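Local atomic coordinates of DUF574 domain-containing protein (Thermobifida fusca, PDB entry 2QE6), a protein that probably acts as an S-adenosylmethionine-dependent methyltransferase and binds S-adenosylmethionine in a Rossmann-like domain, though its substrate is not known. Residues Y27-G32 against A42-A47; T195-T200 against K207-T212; P14-S19 against I112-L117; I59-V64 against M162-L167. The protein carries 1 engineered substitution. One frame throughout, in Å; residues are numbered along the deposited sequence.

Interaction 1: Y27-G32 against A42-A47. With SAM (S-adenosylmethionine), chain F.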
# COMPACT_ATOMS: atom_id res chain seq x y z
N TYR A 27 10.51 -1.58 5.17
CA TYR A 27 10.18 -0.91 3.91
C TYR A 27 10.72 0.50 3.95
O TYR A 27 11.31 0.96 3.00
CB TYR A 27 8.68 -0.93 3.75
CG TYR A 27 8.15 -0.39 2.47
CD1 TYR A 27 8.18 -1.13 1.32
CD2 TYR A 27 7.58 0.86 2.43
CE1 TYR A 27 7.66 -0.62 0.10
CE2 TYR A 27 7.05 1.38 1.22
CZ TYR A 27 7.10 0.62 0.06
OH TYR A 27 6.58 1.11 -1.12
N ASP A 28 10.60 1.16 5.09
CA ASP A 28 11.18 2.50 5.26
C ASP A 28 12.72 2.47 5.02
O ASP A 28 13.29 3.31 4.33
CB ASP A 28 10.92 2.98 6.66
CG ASP A 28 11.32 4.40 6.84
OD1 ASP A 28 10.67 5.22 6.16
OD2 ASP A 28 12.29 4.68 7.58
N ALA A 29 13.39 1.50 5.62
CA ALA A 29 14.81 1.28 5.44
C ALA A 29 15.12 1.05 3.93
O ALA A 29 16.04 1.64 3.40
CB ALA A 29 15.27 0.07 6.30
N LEU A 30 14.34 0.21 3.25
CA LEU A 30 14.52 0.01 1.80
C LEU A 30 14.46 1.30 0.99
O LEU A 30 15.21 1.43 0.04
CB LEU A 30 13.50 -0.96 1.24
CG LEU A 30 13.74 -2.41 1.62
CD1 LEU A 30 12.59 -3.28 1.09
CD2 LEU A 30 15.11 -2.93 1.09
N LEU A 31 13.56 2.20 1.37
CA LEU A 31 13.43 3.53 0.75
C LEU A 31 14.43 4.57 1.20
O LEU A 31 14.41 5.68 0.69
CB LEU A 31 11.99 4.07 0.95
CG LEU A 31 10.92 3.18 0.31
CD1 LEU A 31 9.49 3.64 0.70
CD2 LEU A 31 11.10 3.18 -1.22
N GLY A 32 15.30 4.24 2.15
CA GLY A 32 16.25 5.20 2.67
C GLY A 32 15.70 6.15 3.73
O GLY A 32 16.25 7.25 3.93
N ALA A 42 19.16 -4.33 9.40
CA ALA A 42 19.77 -5.67 9.21
C ALA A 42 18.91 -6.56 8.30
O ALA A 42 19.42 -7.27 7.44
CB ALA A 42 20.09 -6.35 10.56
N LEU A 43 17.59 -6.54 8.46
CA LEU A 43 16.78 -7.44 7.63
C LEU A 43 16.68 -6.89 6.18
O LEU A 43 16.66 -7.66 5.23
CB LEU A 43 15.38 -7.69 8.23
CG LEU A 43 14.39 -8.57 7.44
CD1 LEU A 43 14.93 -10.01 7.25
CD2 LEU A 43 13.02 -8.55 8.12
N ALA A 44 16.57 -5.58 6.02
CA ALA A 44 16.56 -5.00 4.69
C ALA A 44 17.86 -5.38 3.94
O ALA A 44 17.80 -5.75 2.77
CB ALA A 44 16.40 -3.46 4.78
N ASP A 45 19.01 -5.23 4.60
CA ASP A 45 20.33 -5.57 4.04
C ASP A 45 20.39 -7.03 3.63
O ASP A 45 20.82 -7.36 2.54
CB ASP A 45 21.44 -5.35 5.09
CG ASP A 45 21.76 -3.86 5.33
OD1 ASP A 45 21.26 -3.01 4.55
OD2 ASP A 45 22.51 -3.56 6.33
N TYR A 46 19.97 -7.90 4.54
CA TYR A 46 19.92 -9.32 4.26
C TYR A 46 19.02 -9.65 3.04
O TYR A 46 19.42 -10.42 2.14
CB TYR A 46 19.46 -10.05 5.49
CG TYR A 46 19.13 -11.50 5.32
CD1 TYR A 46 20.10 -12.46 5.43
CD2 TYR A 46 17.83 -11.91 5.07
CE1 TYR A 46 19.76 -13.81 5.30
CE2 TYR A 46 17.51 -13.23 4.91
CZ TYR A 46 18.48 -14.17 5.06
OH TYR A 46 18.17 -15.52 4.91
N ALA A 47 17.85 -9.06 3.00
CA ALA A 47 16.90 -9.29 1.92
C ALA A 47 17.49 -8.82 0.57
O ALA A 47 17.38 -9.50 -0.43
CB ALA A 47 15.54 -8.57 2.22
N SAM F . 1.27 1.06 1.53
CA SAM F . 2.71 1.54 1.59
C SAM F . 3.31 1.49 0.20
O SAM F . 4.22 2.25 -0.11
OXT SAM F . 2.91 0.66 -0.62
CB SAM F . 3.66 0.76 2.51
CG SAM F . 3.91 -0.71 2.13
SD SAM F . 4.87 -1.69 3.33
CE SAM F . 5.11 -0.35 4.52
C5' SAM F . 3.44 -2.47 4.11
C4' SAM F . 2.67 -1.77 5.23
O4' SAM F . 1.47 -2.50 5.51
C3' SAM F . 3.42 -1.70 6.57
O3' SAM F . 3.45 -0.37 7.07
C2' SAM F . 2.71 -2.64 7.52
O2' SAM F . 2.85 -2.32 8.91
C1' SAM F . 1.30 -2.58 6.93
N9 SAM F . 0.55 -3.78 7.30
C8 SAM F . 0.79 -5.11 6.97
N7 SAM F . -0.19 -5.88 7.52
C5 SAM F . -1.05 -5.04 8.18
C6 SAM F . -2.23 -5.29 8.90
N6 SAM F . -2.67 -6.57 9.04
N1 SAM F . -2.89 -4.20 9.44
C2 SAM F . -2.42 -2.88 9.29
N3 SAM F . -1.24 -2.64 8.59
C4 SAM F . -0.59 -3.71 8.04
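L30 sets CG opposite its own carbonyl carbon and beside the backbone N (chi1 -73°), and an extended second torsion then carries CD2 to the neighbouring helix, 3.9 Å from A44 CB. One residue earlier, A29 CB lies 4.0 Å from A44 CB, so a single small side chain of helix 38-48 receives two apolar partners from the last turn of helix 23-30. With alanines meeting here the backbones come near, L30 CA and A44 CA lying 6.1 Å apart, and no hydrogen bond joins the segments. Y27 leaves the helix on another side. Its CG, anti to the backbone N (chi1 -175°), lays the ring against the cofactor: SAM SD stands 3.6 Å above one face of the Y27 ring, offset toward the rim, and SAM CE is 3.5 Å from Y27 CD2. At the far end of the ring, Y27 OH gives a weak hydrogen bond of 2.8 Å to SAM O and is also bonded to N61 ND2. Replacing Y27 by a leucine would probably leave the sulfonium without its aromatic cover and both the carboxylate and N61 without their hydroxyl partner. G32, at positive phi, closes the helix in a Schellman motif. The pair forms an N-terminal helical cover beside the S-adenosylmethionine pocket of a Rossmann-like putative methyltransferase.

Interaction 2: T195-T200 against K207-T212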
# COMPACT_ATOMS: atom_id res chain seq x y z
N THR A 195 -1.42 -3.13 -4.77
CA THR A 195 -0.22 -3.64 -5.40
C THR A 195 0.19 -4.87 -4.59
O THR A 195 -0.22 -5.02 -3.45
CB THR A 195 0.91 -2.63 -5.53
OG1 THR A 195 1.54 -2.45 -4.24
CG2 THR A 195 0.39 -1.32 -6.10
N SER A 196 1.01 -5.72 -5.17
CA SER A 196 1.29 -7.00 -4.55
C SER A 196 2.57 -7.57 -5.13
O SER A 196 2.81 -7.47 -6.32
CB SER A 196 0.19 -7.99 -4.85
OG SER A 196 0.48 -9.30 -4.29
N LEU A 197 3.36 -8.20 -4.27
CA LEU A 197 4.34 -9.16 -4.68
C LEU A 197 3.68 -10.20 -5.59
O LEU A 197 2.62 -10.76 -5.26
CB LEU A 197 4.94 -9.80 -3.42
CG LEU A 197 6.07 -10.82 -3.50
CD1 LEU A 197 7.31 -10.31 -4.29
CD2 LEU A 197 6.41 -11.19 -2.08
N VAL A 198 4.34 -10.49 -6.73
CA VAL A 198 3.72 -11.32 -7.79
C VAL A 198 4.57 -12.57 -7.99
O VAL A 198 5.76 -12.56 -7.74
CB VAL A 198 3.54 -10.52 -9.15
CG1 VAL A 198 4.87 -10.27 -9.84
CG2 VAL A 198 2.54 -11.26 -10.08
N ASP A 199 3.92 -13.67 -8.33
CA ASP A 199 4.60 -14.90 -8.78
C ASP A 199 4.30 -15.00 -10.27
O ASP A 199 3.19 -15.32 -10.68
CB ASP A 199 4.06 -16.14 -8.04
CG ASP A 199 4.80 -17.42 -8.39
OD1 ASP A 199 5.57 -17.44 -9.35
OD2 ASP A 199 4.59 -18.43 -7.70
N THR A 200 5.32 -14.74 -11.09
CA THR A 200 5.29 -15.01 -12.51
C THR A 200 6.40 -16.04 -12.83
O THR A 200 6.94 -16.05 -13.93
CB THR A 200 5.44 -13.73 -13.35
OG1 THR A 200 6.64 -13.07 -12.97
CG2 THR A 200 4.25 -12.75 -13.12
N LYS A 207 11.34 -16.68 -3.10
CA LYS A 207 12.40 -16.50 -2.10
C LYS A 207 12.14 -15.24 -1.29
O LYS A 207 12.27 -15.25 -0.09
CB LYS A 207 13.77 -16.42 -2.77
CG LYS A 207 14.92 -16.61 -1.83
CD LYS A 207 16.23 -16.81 -2.62
CE LYS A 207 17.35 -17.28 -1.74
NZ LYS A 207 18.55 -17.57 -2.56
N LEU A 208 11.72 -14.17 -1.94
CA LEU A 208 11.36 -12.94 -1.21
C LEU A 208 10.13 -13.15 -0.29
O LEU A 208 10.13 -12.78 0.89
CB LEU A 208 11.09 -11.82 -2.20
CG LEU A 208 10.64 -10.56 -1.50
CD1 LEU A 208 11.63 -10.14 -0.40
CD2 LEU A 208 10.36 -9.45 -2.56
N ALA A 209 9.09 -13.78 -0.81
CA ALA A 209 7.93 -14.19 0.00
C ALA A 209 8.35 -15.02 1.24
O ALA A 209 7.83 -14.78 2.31
CB ALA A 209 6.88 -14.93 -0.88
N ARG A 210 9.24 -16.02 1.08
CA ARG A 210 9.72 -16.82 2.19
C ARG A 210 10.45 -15.97 3.22
O ARG A 210 10.15 -16.03 4.40
CB ARG A 210 10.58 -17.95 1.69
CG ARG A 210 11.02 -19.01 2.71
CD ARG A 210 9.82 -19.67 3.35
NE ARG A 210 10.25 -20.50 4.42
CZ ARG A 210 10.66 -21.74 4.23
NH1 ARG A 210 10.80 -22.18 3.01
NH2 ARG A 210 11.07 -22.49 5.25
N ILE A 211 11.41 -15.17 2.79
CA ILE A 211 12.12 -14.31 3.73
C ILE A 211 11.14 -13.46 4.50
O ILE A 211 11.28 -13.32 5.71
CB ILE A 211 13.16 -13.43 3.01
CG1 ILE A 211 14.25 -14.35 2.43
CG2 ILE A 211 13.70 -12.37 3.95
CD1 ILE A 211 15.28 -13.64 1.53
N THR A 212 10.13 -12.92 3.82
CA THR A 212 9.18 -12.00 4.47
C THR A 212 8.32 -12.81 5.46
O THR A 212 8.14 -12.44 6.62
CB THR A 212 8.32 -11.35 3.41
OG1 THR A 212 9.18 -10.77 2.42
CG2 THR A 212 7.39 -10.29 3.98
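In the seven-stranded sheet of this Rossmann-like putative methyltransferase, strand 191-197 is the last of the parallel run before antiparallel strand 265-271, and here its C-terminal end packs on helix 203-216, which follows it in the chain. One side chain, L197, does the work from the strand. It points at the helix with CG anti to the backbone N (chi1 -177°), and its two methyls fork over successive residues: L197 CD1 lies 3.6 Å from L208 CD2, while L197 CD2 settles against A209, 3.9 Å from A209 N and 4.0 Å from A209 CB. The two leucine side chains cross at a slant, each meeting the other through one methyl. Because A209 is small, CD2 comes right up to the helix backbone. The contact is buried, its side-chain part is apolar, and no hydrogen bond joins the segments; polar ties lie beyond it: past the strand end, T200 N bonds to Q205 OE1 and D199 OD2 to Q206 NE2, fastening the chain to the first part of the helix. S196 OG hydrogen-bonds to the carbonyl of the next residue, L197 O, at 2.8 Å. Within the helix, L208 O takes two donors, T212 N at 2.9 Å and T212 OG1 at 2.7 Å, with the hydroxyl standing 39° out of the carbonyl plane.

Interaction 3: P14-S19 against I112-L117. With SAM (S-adenosylmethionine), chain F.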
# COMPACT_ATOMS: atom_id res chain seq x y z
N PRO A 14 12.79 5.22 21.35
CA PRO A 14 13.43 4.01 21.90
C PRO A 14 12.43 3.03 22.53
O PRO A 14 12.66 1.82 22.47
CB PRO A 14 14.38 4.57 22.96
CG PRO A 14 14.54 6.00 22.65
CD PRO A 14 13.30 6.45 21.98
N GLY A 15 11.33 3.53 23.10
CA GLY A 15 10.28 2.66 23.65
C GLY A 15 9.60 1.73 22.64
O GLY A 15 8.87 0.84 23.03
N LEU A 16 9.80 1.96 21.34
CA LEU A 16 9.20 1.12 20.27
C LEU A 16 10.19 0.08 19.72
O LEU A 16 9.81 -0.76 18.91
CB LEU A 16 8.66 1.99 19.13
CG LEU A 16 7.49 2.95 19.40
CD1 LEU A 16 7.13 3.79 18.16
CD2 LEU A 16 6.26 2.19 19.87
N ASP A 17 11.45 0.14 20.17
CA ASP A 17 12.51 -0.79 19.76
C ASP A 17 12.51 -2.04 20.65
O ASP A 17 13.02 -1.99 21.79
CB ASP A 17 13.89 -0.10 19.85
CG ASP A 17 15.04 -0.95 19.30
OD1 ASP A 17 14.81 -2.10 18.83
OD2 ASP A 17 16.20 -0.45 19.32
N PHE A 18 11.96 -3.15 20.15
CA PHE A 18 12.07 -4.45 20.85
C PHE A 18 13.09 -5.38 20.20
O PHE A 18 13.01 -6.61 20.33
CB PHE A 18 10.69 -5.12 20.91
CG PHE A 18 9.67 -4.27 21.59
CD1 PHE A 18 8.94 -3.33 20.87
CD2 PHE A 18 9.46 -4.37 22.96
CE1 PHE A 18 8.01 -2.51 21.50
CE2 PHE A 18 8.54 -3.56 23.60
CZ PHE A 18 7.81 -2.62 22.86
N SER A 19 14.04 -4.78 19.47
CA SER A 19 15.04 -5.52 18.71
C SER A 19 14.36 -6.55 17.81
O SER A 19 14.84 -7.67 17.68
CB SER A 19 16.02 -6.22 19.68
OG SER A 19 16.46 -5.33 20.69
N ILE A 112 -0.70 -0.80 11.27
CA ILE A 112 -0.57 -1.59 12.50
C ILE A 112 0.65 -1.16 13.34
O ILE A 112 0.65 -1.31 14.55
CB ILE A 112 -0.52 -3.11 12.17
CG1 ILE A 112 -0.58 -3.97 13.44
CG2 ILE A 112 0.72 -3.45 11.31
CD1 ILE A 112 -1.80 -3.74 14.27
N ASP A 113 1.69 -0.65 12.69
CA ASP A 113 2.89 -0.17 13.39
C ASP A 113 2.55 1.13 14.09
O ASP A 113 2.29 2.09 13.43
CB ASP A 113 4.04 0.06 12.37
CG ASP A 113 5.40 0.21 13.04
OD1 ASP A 113 5.41 0.68 14.22
OD2 ASP A 113 6.45 -0.09 12.39
N PRO A 114 2.63 1.17 15.43
CA PRO A 114 2.42 2.40 16.16
C PRO A 114 3.35 3.55 15.80
O PRO A 114 3.01 4.70 16.06
CB PRO A 114 2.65 2.00 17.61
CG PRO A 114 3.17 0.65 17.60
CD PRO A 114 2.89 0.02 16.32
N MSE A 115 4.52 3.27 15.23
CA MSE A 115 5.39 4.34 14.78
C MSE A 115 4.74 5.22 13.70
O MSE A 115 5.07 6.40 13.61
CB MSE A 115 6.75 3.83 14.29
CG MSE A 115 7.78 4.97 14.24
SE MSE A 115 9.45 4.31 13.56
CE MSE A 115 9.97 3.37 15.18
N VAL A 116 3.86 4.66 12.89
CA VAL A 116 3.15 5.40 11.82
C VAL A 116 2.26 6.47 12.47
O VAL A 116 2.34 7.68 12.13
CB VAL A 116 2.33 4.42 10.90
CG1 VAL A 116 1.48 5.18 9.87
CG2 VAL A 116 3.25 3.46 10.18
N LEU A 117 1.49 6.06 13.46
CA LEU A 117 0.69 7.03 14.23
C LEU A 117 1.57 8.04 14.95
O LEU A 117 1.28 9.24 14.96
CB LEU A 117 -0.22 6.34 15.24
CG LEU A 117 -1.10 7.22 16.14
CD1 LEU A 117 -1.87 8.33 15.36
CD2 LEU A 117 -2.06 6.34 16.97
N SAM F . 1.27 1.06 1.53
CA SAM F . 2.71 1.54 1.59
C SAM F . 3.31 1.49 0.20
O SAM F . 4.22 2.25 -0.11
OXT SAM F . 2.91 0.66 -0.62
CB SAM F . 3.66 0.76 2.51
CG SAM F . 3.91 -0.71 2.13
SD SAM F . 4.87 -1.69 3.33
CE SAM F . 5.11 -0.35 4.52
C5' SAM F . 3.44 -2.47 4.11
C4' SAM F . 2.67 -1.77 5.23
O4' SAM F . 1.47 -2.50 5.51
C3' SAM F . 3.42 -1.70 6.57
O3' SAM F . 3.45 -0.37 7.07
C2' SAM F . 2.71 -2.64 7.52
O2' SAM F . 2.85 -2.32 8.91
C1' SAM F . 1.30 -2.58 6.93
N9 SAM F . 0.55 -3.78 7.30
C8 SAM F . 0.79 -5.11 6.97
N7 SAM F . -0.19 -5.88 7.52
C5 SAM F . -1.05 -5.04 8.18
C6 SAM F . -2.23 -5.29 8.90
N6 SAM F . -2.67 -6.57 9.04
N1 SAM F . -2.89 -4.20 9.44
C2 SAM F . -2.42 -2.88 9.29
N3 SAM F . -1.24 -2.64 8.59
C4 SAM F . -0.59 -3.71 8.04
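The start of helix 114-124 follows the strand that ends in D111, a residue bound to S-adenosylmethionine, as in the second-strand acidic site of Rossmann-like methyltransferases; a loop from the N-terminus packs on it here. L16 carries the contact: L16 CD1 comes to 3.8 Å from M115 CA and 3.9 Å from M115 CB, while L16 CD2 slides past the proline ring, 4.1 Å from P114 CG. M115 is a selenomethionine whose chain bends at its third torsion (-75°), which brings CE round to 4.1 Å from L16 CD1, so that this methyl is touched by both the root and the end of M115. R25 ties the two segments together, with NH1 bonded to L16 O and NH2 in a salt bridge with D113 OD1; T22 OG1 holds D113 OD2. On the ligand side, I112 N lies 3.3 Å from SAM N3. In the loop, D17 OD1 accepts from S19 N at 2.9 Å, an Asx turn. D113 is the helix N-cap: its OD1 takes the N-H of M115 at 2.9 Å, from 43° above the carboxylate plane.

Interaction 4: I59-V64 against M162-L167. With SAM (S-adenosylmethionine), chain F.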
# COMPACT_ATOMS: atom_id res chain seq x y z
N ILE A 59 10.96 1.35 -4.64
CA ILE A 59 10.88 2.64 -5.34
C ILE A 59 9.74 2.63 -6.39
O ILE A 59 8.91 3.56 -6.45
CB ILE A 59 12.23 3.03 -5.96
CG1 ILE A 59 13.26 3.29 -4.83
CG2 ILE A 59 12.11 4.34 -6.79
CD1 ILE A 59 14.74 3.26 -5.32
N GLU A 60 9.69 1.59 -7.21
CA GLU A 60 8.67 1.51 -8.23
C GLU A 60 7.27 1.45 -7.61
O GLU A 60 6.33 1.94 -8.21
CB GLU A 60 8.87 0.30 -9.13
CG GLU A 60 10.07 0.44 -10.07
CD GLU A 60 10.04 1.67 -10.96
OE1 GLU A 60 8.94 2.18 -11.32
OE2 GLU A 60 11.15 2.12 -11.33
N ASN A 61 7.14 0.83 -6.45
CA ASN A 61 5.85 0.77 -5.75
C ASN A 61 5.42 2.15 -5.27
O ASN A 61 4.26 2.55 -5.45
CB ASN A 61 5.93 -0.24 -4.60
CG ASN A 61 4.61 -0.52 -4.00
OD1 ASN A 61 3.69 -0.99 -4.66
ND2 ASN A 61 4.51 -0.26 -2.72
N ARG A 62 6.36 2.92 -4.74
CA ARG A 62 6.06 4.31 -4.39
C ARG A 62 5.70 5.15 -5.60
O ARG A 62 4.79 5.94 -5.53
CB ARG A 62 7.20 4.97 -3.63
CG ARG A 62 7.45 4.29 -2.30
CD ARG A 62 6.17 4.20 -1.47
NE ARG A 62 5.63 5.54 -1.21
CZ ARG A 62 4.73 5.84 -0.28
NH1 ARG A 62 4.22 4.89 0.50
NH2 ARG A 62 4.33 7.10 -0.13
N LYS A 63 6.43 5.01 -6.70
CA LYS A 63 6.11 5.72 -7.92
C LYS A 63 4.72 5.34 -8.48
O LYS A 63 4.01 6.19 -8.95
CB LYS A 63 7.19 5.48 -9.00
CG LYS A 63 8.57 6.15 -8.78
CD LYS A 63 9.51 5.62 -9.86
CE LYS A 63 10.80 6.35 -10.02
NZ LYS A 63 11.65 5.55 -11.00
N VAL A 64 4.31 4.06 -8.44
CA VAL A 64 2.96 3.73 -8.91
C VAL A 64 1.89 4.22 -7.95
O VAL A 64 0.78 4.52 -8.37
CB VAL A 64 2.76 2.19 -9.20
CG1 VAL A 64 2.61 1.41 -7.95
CG2 VAL A 64 1.57 1.98 -10.11
N MSE A 162 -7.31 1.57 -0.69
CA MSE A 162 -5.98 1.22 -1.20
C MSE A 162 -5.41 0.14 -0.33
O MSE A 162 -5.49 0.21 0.89
CB MSE A 162 -5.06 2.43 -1.14
CG MSE A 162 -5.51 3.58 -2.00
SE MSE A 162 -4.57 5.23 -1.59
CE MSE A 162 -2.68 4.77 -1.80
N LEU A 163 -4.93 -0.93 -0.96
CA LEU A 163 -4.11 -1.93 -0.31
C LEU A 163 -2.79 -2.01 -1.09
O LEU A 163 -2.36 -3.07 -1.55
CB LEU A 163 -4.82 -3.28 -0.25
CG LEU A 163 -6.00 -3.34 0.74
CD1 LEU A 163 -7.28 -3.37 0.04
CD2 LEU A 163 -5.87 -4.57 1.64
N VAL A 164 -2.18 -0.84 -1.26
CA VAL A 164 -0.95 -0.68 -1.99
C VAL A 164 0.19 -1.24 -1.09
O VAL A 164 0.26 -0.90 0.09
CB VAL A 164 -0.75 0.82 -2.42
CG1 VAL A 164 0.63 1.06 -3.07
CG2 VAL A 164 -1.86 1.24 -3.42
N GLY A 165 1.00 -2.15 -1.63
CA GLY A 165 2.06 -2.81 -0.89
C GLY A 165 1.61 -3.63 0.29
O GLY A 165 2.41 -3.85 1.24
N MSE A 166 0.36 -4.09 0.25
CA MSE A 166 -0.36 -4.62 1.44
C MSE A 166 -0.94 -6.02 1.10
O MSE A 166 -1.04 -6.91 1.98
CB MSE A 166 -1.44 -3.54 1.85
CG MSE A 166 -2.32 -3.53 3.18
SE MSE A 166 -1.42 -4.32 4.66
CE MSE A 166 -2.62 -5.83 4.86
N LEU A 167 -1.29 -6.29 -0.16
CA LEU A 167 -2.02 -7.54 -0.46
C LEU A 167 -1.21 -8.78 -0.07
O LEU A 167 -1.78 -9.78 0.35
CB LEU A 167 -2.43 -7.64 -1.95
CG LEU A 167 -3.26 -8.86 -2.46
CD1 LEU A 167 -4.55 -9.00 -1.68
CD2 LEU A 167 -3.59 -8.81 -4.00
N SAM F . 1.27 1.06 1.53
CA SAM F . 2.71 1.54 1.59
C SAM F . 3.31 1.49 0.20
O SAM F . 4.22 2.25 -0.11
OXT SAM F . 2.91 0.66 -0.62
CB SAM F . 3.66 0.76 2.51
CG SAM F . 3.91 -0.71 2.13
SD SAM F . 4.87 -1.69 3.33
CE SAM F . 5.11 -0.35 4.52
C5' SAM F . 3.44 -2.47 4.11
C4' SAM F . 2.67 -1.77 5.23
O4' SAM F . 1.47 -2.50 5.51
C3' SAM F . 3.42 -1.70 6.57
O3' SAM F . 3.45 -0.37 7.07
C2' SAM F . 2.71 -2.64 7.52
O2' SAM F . 2.85 -2.32 8.91
C1' SAM F . 1.30 -2.58 6.93
N9 SAM F . 0.55 -3.78 7.30
C8 SAM F . 0.79 -5.11 6.97
N7 SAM F . -0.19 -5.88 7.52
C5 SAM F . -1.05 -5.04 8.18
C6 SAM F . -2.23 -5.29 8.90
N6 SAM F . -2.67 -6.57 9.04
N1 SAM F . -2.89 -4.20 9.44
C2 SAM F . -2.42 -2.88 9.29
N3 SAM F . -1.24 -2.64 8.59
C4 SAM F . -0.59 -3.71 8.04
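N61 and V164 run alongside each other in opposite directions, the amide of N61 reaching out from helix 54-75 and V164 from just after strand 160-163. N61 OD1 is 4.0 Å from V164 CG1, and N61 ND2 is 4.0 Å from G165 CA, so these are van der Waals contacts; the firm partner of OD1 is T195 OG1, which also bonds to G165 N and thereby ties both sides together. With OD1 taken up in this way, ND2 is turned toward the ligand, where it makes a weak, bent bond of 2.8 Å to SAM OXT. R62 starts out away from the second segment, but bends at chi2 (-53°) and chi3 (-60°) bring its guanidinium back edge-on to the carboxylate: R62 NH1 gives a 2.7 Å bond to SAM O, with an N-H...O angle of 151°, near the guanidinium plane, while NH2 is steadied by Q92 O. Cutting R62 back to an alanine is likely to leave the SAM carboxylate without its positive mate and Q92 O without this donor. G165 has positive phi, and a CB there would run into SAM OXT. SAM N in turn donates to V164 O at 2.6 Å, and M166 SE (selenomethionine) lies 3.3 Å from SAM C8. Amide and guanidinium N-H groups thus face the carboxylate and a backbone carbonyl faces the amino group, so the pocket probably reads the zwitterionic methionine end of the cofactor by matching donors to acceptors.

In the fold
Interactions 1, 3 and 4 all touch the same S-adenosylmethionine, yet their centres are 16 to 22 Å apart: interactions 1 and 4 meet its methionine end, interaction 3 its adenine. The centre of interaction 4 lies about 4 Å from the centre of the chain, and this contact shares the sheet with interaction 2, strands 160-163 and 191-197 being neighbours. Interaction 2 also touches interaction 1, where I211 packs on Y46 and L43. Along the chain, interaction 1 nests inside the loop closed by interaction 3, interactions 3 and 4 interleave, and interaction 2 comes last. The N-terminal loop and helices are thereby folded over a pocket at the C-terminal ends of the parallel strands of the mixed sheet.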